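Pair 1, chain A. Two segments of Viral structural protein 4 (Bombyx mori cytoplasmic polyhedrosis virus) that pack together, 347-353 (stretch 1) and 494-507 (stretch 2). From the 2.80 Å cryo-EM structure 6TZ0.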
# COMPACT_ATOMS: atom_id res chain seq x y z
N ALA A 347 29.21 -4.56 1.81
CA ALA A 347 28.86 -3.21 1.39
C ALA A 347 29.43 -2.96 0.01
O ALA A 347 30.60 -3.23 -0.24
CB ALA A 347 29.39 -2.17 2.38
N THR A 348 28.60 -2.44 -0.89
CA THR A 348 28.98 -2.28 -2.28
C THR A 348 28.48 -0.94 -2.80
O THR A 348 27.34 -0.56 -2.52
CB THR A 348 28.43 -3.43 -3.13
OG1 THR A 348 28.82 -4.68 -2.56
CG2 THR A 348 28.96 -3.37 -4.55
N LEU A 349 29.33 -0.21 -3.52
CA LEU A 349 28.95 1.02 -4.19
C LEU A 349 28.97 0.78 -5.69
O LEU A 349 30.02 0.42 -6.25
CB LEU A 349 29.89 2.17 -3.84
CG LEU A 349 29.53 3.52 -4.43
CD1 LEU A 349 28.24 4.02 -3.81
CD2 LEU A 349 30.64 4.53 -4.26
N VAL A 350 27.84 0.98 -6.35
CA VAL A 350 27.75 0.88 -7.80
C VAL A 350 27.89 2.28 -8.38
O VAL A 350 27.14 3.19 -8.02
CB VAL A 350 26.44 0.22 -8.25
CG1 VAL A 350 26.36 0.18 -9.76
CG2 VAL A 350 26.35 -1.17 -7.69
N VAL A 351 28.85 2.45 -9.28
CA VAL A 351 29.14 3.74 -9.90
C VAL A 351 28.94 3.61 -11.40
O VAL A 351 29.68 2.87 -12.06
CB VAL A 351 30.56 4.21 -9.58
CG1 VAL A 351 30.85 5.51 -10.29
CG2 VAL A 351 30.75 4.37 -8.10
N TYR A 352 27.95 4.32 -11.93
CA TYR A 352 27.73 4.37 -13.37
C TYR A 352 28.40 5.59 -13.97
O TYR A 352 28.46 6.65 -13.35
CB TYR A 352 26.25 4.41 -13.71
CG TYR A 352 25.50 3.15 -13.36
CD1 TYR A 352 25.68 2.00 -14.09
CD2 TYR A 352 24.58 3.14 -12.33
CE1 TYR A 352 25.00 0.86 -13.79
CE2 TYR A 352 23.88 2.01 -12.03
CZ TYR A 352 24.10 0.87 -12.76
OH TYR A 352 23.41 -0.28 -12.47
N ALA A 353 28.90 5.43 -15.19
CA ALA A 353 29.55 6.52 -15.90
C ALA A 353 29.47 6.24 -17.39
O ALA A 353 29.29 5.10 -17.81
CB ALA A 353 31.01 6.68 -15.46
N GLN A 494 21.65 -2.93 -15.56
CA GLN A 494 22.45 -3.75 -14.68
C GLN A 494 22.11 -3.57 -13.21
O GLN A 494 22.72 -4.23 -12.37
CB GLN A 494 23.93 -3.45 -14.92
CG GLN A 494 24.38 -3.85 -16.29
CD GLN A 494 25.78 -3.44 -16.59
OE1 GLN A 494 26.42 -2.75 -15.80
NE2 GLN A 494 26.29 -3.85 -17.74
N ASP A 495 21.13 -2.72 -12.88
CA ASP A 495 20.67 -2.59 -11.51
C ASP A 495 20.02 -3.87 -11.00
O ASP A 495 20.05 -4.14 -9.80
CB ASP A 495 19.68 -1.44 -11.40
CG ASP A 495 20.34 -0.10 -11.57
OD1 ASP A 495 21.52 0.02 -11.20
OD2 ASP A 495 19.67 0.83 -12.06
N ALA A 496 19.42 -4.65 -11.89
CA ALA A 496 18.88 -5.95 -11.55
C ALA A 496 19.94 -7.04 -11.53
O ALA A 496 19.62 -8.20 -11.23
CB ALA A 496 17.77 -6.33 -12.53
N THR A 497 21.17 -6.71 -11.84
CA THR A 497 22.21 -7.70 -12.11
C THR A 497 23.44 -7.55 -11.24
O THR A 497 23.95 -8.56 -10.74
CB THR A 497 22.56 -7.58 -13.60
OG1 THR A 497 21.40 -7.91 -14.38
CG2 THR A 497 23.65 -8.51 -13.96
N ILE A 498 23.93 -6.32 -11.03
CA ILE A 498 25.00 -6.09 -10.06
C ILE A 498 24.45 -6.39 -8.67
O ILE A 498 23.24 -6.31 -8.44
CB ILE A 498 25.52 -4.64 -10.16
CG1 ILE A 498 25.82 -4.24 -11.60
CG2 ILE A 498 26.83 -4.44 -9.41
CD1 ILE A 498 26.89 -5.02 -12.25
N ALA A 499 25.34 -6.77 -7.75
CA ALA A 499 24.99 -7.26 -6.43
C ALA A 499 24.19 -6.23 -5.63
O ALA A 499 24.14 -5.04 -5.95
CB ALA A 499 26.24 -7.65 -5.65
N ARG A 500 23.55 -6.73 -4.58
CA ARG A 500 22.52 -5.99 -3.87
C ARG A 500 23.10 -4.84 -3.05
O ARG A 500 23.88 -5.05 -2.11
CB ARG A 500 21.71 -6.96 -3.02
CG ARG A 500 22.52 -7.96 -2.22
CD ARG A 500 21.62 -8.93 -1.53
NE ARG A 500 20.88 -9.77 -2.46
CZ ARG A 500 19.83 -10.49 -2.13
NH1 ARG A 500 19.38 -10.46 -0.89
NH2 ARG A 500 19.22 -11.24 -3.03
N THR A 501 22.74 -3.62 -3.43
CA THR A 501 23.23 -2.39 -2.83
C THR A 501 22.06 -1.55 -2.37
O THR A 501 20.90 -1.88 -2.60
CB THR A 501 24.06 -1.55 -3.81
OG1 THR A 501 23.22 -1.13 -4.89
CG2 THR A 501 25.17 -2.35 -4.37
N ASP A 502 22.38 -0.43 -1.75
CA ASP A 502 21.40 0.60 -1.46
C ASP A 502 21.89 1.94 -1.95
O ASP A 502 21.16 2.93 -1.83
CB ASP A 502 21.13 0.66 0.04
CG ASP A 502 19.76 1.18 0.37
OD1 ASP A 502 19.01 1.52 -0.57
OD2 ASP A 502 19.43 1.22 1.57
N THR A 503 23.10 2.02 -2.49
CA THR A 503 23.73 3.26 -2.91
C THR A 503 24.29 3.08 -4.31
O THR A 503 25.33 2.43 -4.48
CB THR A 503 24.83 3.68 -1.95
OG1 THR A 503 25.75 2.59 -1.79
CG2 THR A 503 24.28 4.07 -0.60
N THR A 504 23.62 3.65 -5.30
CA THR A 504 24.14 3.72 -6.65
C THR A 504 24.11 5.16 -7.14
O THR A 504 23.09 5.84 -7.03
CB THR A 504 23.38 2.78 -7.61
OG1 THR A 504 23.72 3.06 -8.97
CG2 THR A 504 21.90 2.83 -7.41
N VAL A 505 25.26 5.63 -7.62
CA VAL A 505 25.44 7.00 -8.06
C VAL A 505 25.81 6.98 -9.53
O VAL A 505 26.13 5.94 -10.11
CB VAL A 505 26.51 7.74 -7.25
CG1 VAL A 505 26.11 7.82 -5.80
CG2 VAL A 505 27.85 7.06 -7.39
N LEU A 506 25.79 8.16 -10.14
CA LEU A 506 26.25 8.35 -11.50
C LEU A 506 27.37 9.37 -11.49
O LEU A 506 27.25 10.43 -10.87
CB LEU A 506 25.11 8.78 -12.42
CG LEU A 506 25.28 8.66 -13.93
CD1 LEU A 506 23.95 8.32 -14.54
CD2 LEU A 506 25.79 9.92 -14.56
N LEU A 507 28.46 9.06 -12.18
CA LEU A 507 29.66 9.87 -12.20
C LEU A 507 29.74 10.70 -13.47
O LEU A 507 29.51 10.19 -14.57
CB LEU A 507 30.89 8.97 -12.05
CG LEU A 507 32.33 9.45 -12.08
CD1 LEU A 507 33.17 8.64 -11.15
CD2 LEU A 507 32.87 9.22 -13.46

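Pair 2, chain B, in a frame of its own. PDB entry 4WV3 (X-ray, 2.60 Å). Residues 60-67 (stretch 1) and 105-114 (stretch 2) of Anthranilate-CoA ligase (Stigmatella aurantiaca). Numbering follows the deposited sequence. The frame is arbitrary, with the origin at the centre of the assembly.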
# COMPACT_ATOMS: atom_id res chain seq x y z
N GLY B 60 -3.34 -7.01 24.02
CA GLY B 60 -3.86 -5.68 23.79
C GLY B 60 -2.81 -4.58 23.82
O GLY B 60 -3.14 -3.40 23.66
N GLU B 61 -1.56 -4.96 24.02
CA GLU B 61 -0.46 -3.99 24.03
C GLU B 61 0.20 -3.87 22.67
O GLU B 61 0.32 -4.85 21.93
CB GLU B 61 0.57 -4.36 25.10
CG GLU B 61 0.09 -4.18 26.52
CD GLU B 61 1.15 -4.55 27.55
OE1 GLU B 61 2.15 -5.18 27.16
OE2 GLU B 61 0.98 -4.19 28.73
N CYS B 62 0.64 -2.66 22.34
CA CYS B 62 1.28 -2.39 21.06
C CYS B 62 2.77 -2.70 21.08
O CYS B 62 3.48 -2.30 22.00
CB CYS B 62 1.07 -0.93 20.65
SG CYS B 62 -0.64 -0.51 20.26
N VAL B 63 3.23 -3.43 20.07
CA VAL B 63 4.65 -3.73 19.92
C VAL B 63 5.17 -3.09 18.64
O VAL B 63 4.61 -3.29 17.56
CB VAL B 63 4.92 -5.24 19.89
CG1 VAL B 63 6.41 -5.51 19.79
CG2 VAL B 63 4.34 -5.91 21.13
N GLY B 64 6.25 -2.32 18.76
CA GLY B 64 6.83 -1.64 17.62
C GLY B 64 7.63 -2.55 16.72
O GLY B 64 8.49 -3.30 17.18
N LEU B 65 7.34 -2.50 15.42
CA LEU B 65 8.07 -3.29 14.44
C LEU B 65 8.61 -2.39 13.32
O LEU B 65 7.88 -2.05 12.38
CB LEU B 65 7.17 -4.38 13.86
CG LEU B 65 7.79 -5.31 12.81
CD1 LEU B 65 9.08 -5.93 13.32
CD2 LEU B 65 6.80 -6.39 12.40
N LEU B 66 9.87 -2.01 13.44
CA LEU B 66 10.49 -1.12 12.46
C LEU B 66 11.75 -1.74 11.85
O LEU B 66 12.86 -1.51 12.33
CB LEU B 66 10.83 0.23 13.11
CG LEU B 66 11.44 1.30 12.21
CD1 LEU B 66 10.50 1.65 11.07
CD2 LEU B 66 11.80 2.54 13.02
N THR B 67 11.56 -2.53 10.81
CA THR B 67 12.68 -3.17 10.13
C THR B 67 12.39 -3.43 8.65
O THR B 67 11.25 -3.26 8.20
CB THR B 67 13.10 -4.49 10.82
OG1 THR B 67 14.19 -5.08 10.11
CG2 THR B 67 11.94 -5.46 10.86
N ASP B 105 2.31 7.47 20.77
CA ASP B 105 0.87 7.41 20.54
C ASP B 105 0.31 6.01 20.79
O ASP B 105 -0.86 5.86 21.16
CB ASP B 105 0.54 7.87 19.12
CG ASP B 105 -0.95 7.99 18.88
OD1 ASP B 105 -1.59 8.89 19.47
OD2 ASP B 105 -1.49 7.19 18.08
N CYS B 106 1.14 4.99 20.60
CA CYS B 106 0.70 3.61 20.81
C CYS B 106 1.24 3.03 22.12
O CYS B 106 0.99 1.87 22.44
CB CYS B 106 1.08 2.72 19.63
SG CYS B 106 2.85 2.46 19.39
N ARG B 107 1.97 3.85 22.87
CA ARG B 107 2.53 3.47 24.17
C ARG B 107 3.35 2.18 24.11
O ARG B 107 3.27 1.35 25.01
CB ARG B 107 1.42 3.32 25.22
CG ARG B 107 0.52 4.53 25.36
CD ARG B 107 -0.42 4.39 26.56
NE ARG B 107 0.19 4.86 27.80
CZ ARG B 107 0.82 4.07 28.67
NH1 ARG B 107 0.94 2.77 28.44
NH2 ARG B 107 1.34 4.60 29.77
N ALA B 108 4.14 2.04 23.05
CA ALA B 108 4.93 0.83 22.84
C ALA B 108 5.97 0.62 23.95
O ALA B 108 6.85 1.45 24.15
CB ALA B 108 5.61 0.87 21.48
N ARG B 109 5.84 -0.50 24.66
CA ARG B 109 6.81 -0.86 25.69
C ARG B 109 8.04 -1.51 25.08
O ARG B 109 9.15 -1.37 25.59
CB ARG B 109 6.18 -1.81 26.71
CG ARG B 109 5.17 -1.16 27.65
CD ARG B 109 4.70 -2.15 28.71
NE ARG B 109 5.79 -2.64 29.55
CZ ARG B 109 6.38 -3.82 29.41
NH1 ARG B 109 5.99 -4.65 28.45
NH2 ARG B 109 7.37 -4.17 30.21
N VAL B 110 7.83 -2.24 23.98
CA VAL B 110 8.92 -2.95 23.31
C VAL B 110 9.00 -2.55 21.84
O VAL B 110 7.98 -2.45 21.16
CB VAL B 110 8.73 -4.48 23.43
CG1 VAL B 110 9.86 -5.21 22.72
CG2 VAL B 110 8.66 -4.90 24.89
N LEU B 111 10.22 -2.30 21.37
CA LEU B 111 10.44 -1.99 19.96
C LEU B 111 11.40 -2.98 19.31
O LEU B 111 12.49 -3.23 19.82
CB LEU B 111 11.00 -0.57 19.80
CG LEU B 111 11.43 -0.21 18.38
CD1 LEU B 111 10.23 -0.13 17.45
CD2 LEU B 111 12.23 1.09 18.35
N ILE B 112 10.97 -3.55 18.19
CA ILE B 112 11.84 -4.40 17.38
C ILE B 112 12.32 -3.61 16.17
O ILE B 112 11.54 -3.32 15.27
CB ILE B 112 11.11 -5.68 16.93
CG1 ILE B 112 10.57 -6.44 18.13
CG2 ILE B 112 12.05 -6.55 16.11
CD1 ILE B 112 9.79 -7.68 17.77
N VAL B 113 13.60 -3.26 16.16
CA VAL B 113 14.13 -2.37 15.14
C VAL B 113 15.40 -2.94 14.50
O VAL B 113 16.16 -3.66 15.13
CB VAL B 113 14.42 -0.96 15.74
CG1 VAL B 113 15.54 -1.03 16.78
CG2 VAL B 113 14.75 0.05 14.65
N HIS B 114 15.60 -2.63 13.22
CA HIS B 114 16.83 -2.99 12.54
C HIS B 114 17.94 -2.03 12.95
O HIS B 114 17.66 -0.91 13.38
CB HIS B 114 16.65 -2.97 11.02
CG HIS B 114 17.77 -3.61 10.26
ND1 HIS B 114 18.84 -2.89 9.77
CD2 HIS B 114 17.99 -4.90 9.93
CE1 HIS B 114 19.67 -3.71 9.16
NE2 HIS B 114 19.18 -4.93 9.24
O HOH W 1 0.24 -0.17 24.03

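The sharpest difference between the two pairs lies at one position in the first strand, where pair 1 carries Val A350 and pair 2 carries Gly B64. The matched CA atoms fall 0.7 Å apart after superposition, yet the space beside them is filled from different directions. In pair 1 the valine supplies the bulk itself: its CG2 lies 3.7 Å from Ile A498 CG2 and 3.7 Å from Thr A501 CG2, so one branch meets the loop that precedes the second strand. In pair 2 the partner strand supplies it. The side chain of Leu B111 leans over the glycine, and an ideal CB on Gly B64 would sit 2.6 Å from Leu B111 CD1, a clash. The matching residue in pair 1 is the smaller Thr A504, whose OG1 stays 4.0 Å from Val A350 CG1.

Around this exchange the two backbones follow the same course, with an RMSD of 0.8 Å over N, CA and C of 14 central residues. Each pair sets two parallel strands side by side, with directions 29° apart in pair 1 and 7° in pair 2. The register is the same: Val A350 pairs with Thr A504 as Gly B64 does with Leu B111, and Val A351 with Val A505 as Leu B65 does with Ile B112. Hydrogen bonds follow suit. Val A505 N donates to Val A350 O at 3.1 Å, and Ile B112 N to Gly B64 O at 2.7 Å; Tyr A352 N reaches Val A505 O at 3.0 Å, and Leu B66 N reaches Ile B112 O at 2.8 Å. At the start of the ladder the bond from Val A350 N to Thr A503 O is weak at 3.4 Å, whereas Gly B64 N approaches Val B110 O to 3.0 Å.

Two residues farther along, on the face that carries Val A350, Tyr A352 matches Leu B66. The tyrosine ring projects out from the sheet, its OH 4.0 Å from Gln A494 CB, and its CE2 comes to 3.2 Å from Thr A504 OG1, while Leu B66 makes a wholly apolar contact, CD2 to Val B113 CG2 at 4.2 Å.

The opposite face varies less: Val A351 CG2 meets Val A505 CG2 at 4.0 Å, and Leu B65 CD1 meets Ile B112 CG2 at 4.1 Å. Earlier in the first strand, ahead of the bridged residues, Thr A348 packs its CB 3.7 Å from Thr A501 CG2; its counterpart Cys B62 instead places SG 3.7 Å from Cys B106 CB. The general principle is that a fixed ladder specifies where volume is needed, but not which strand must provide it.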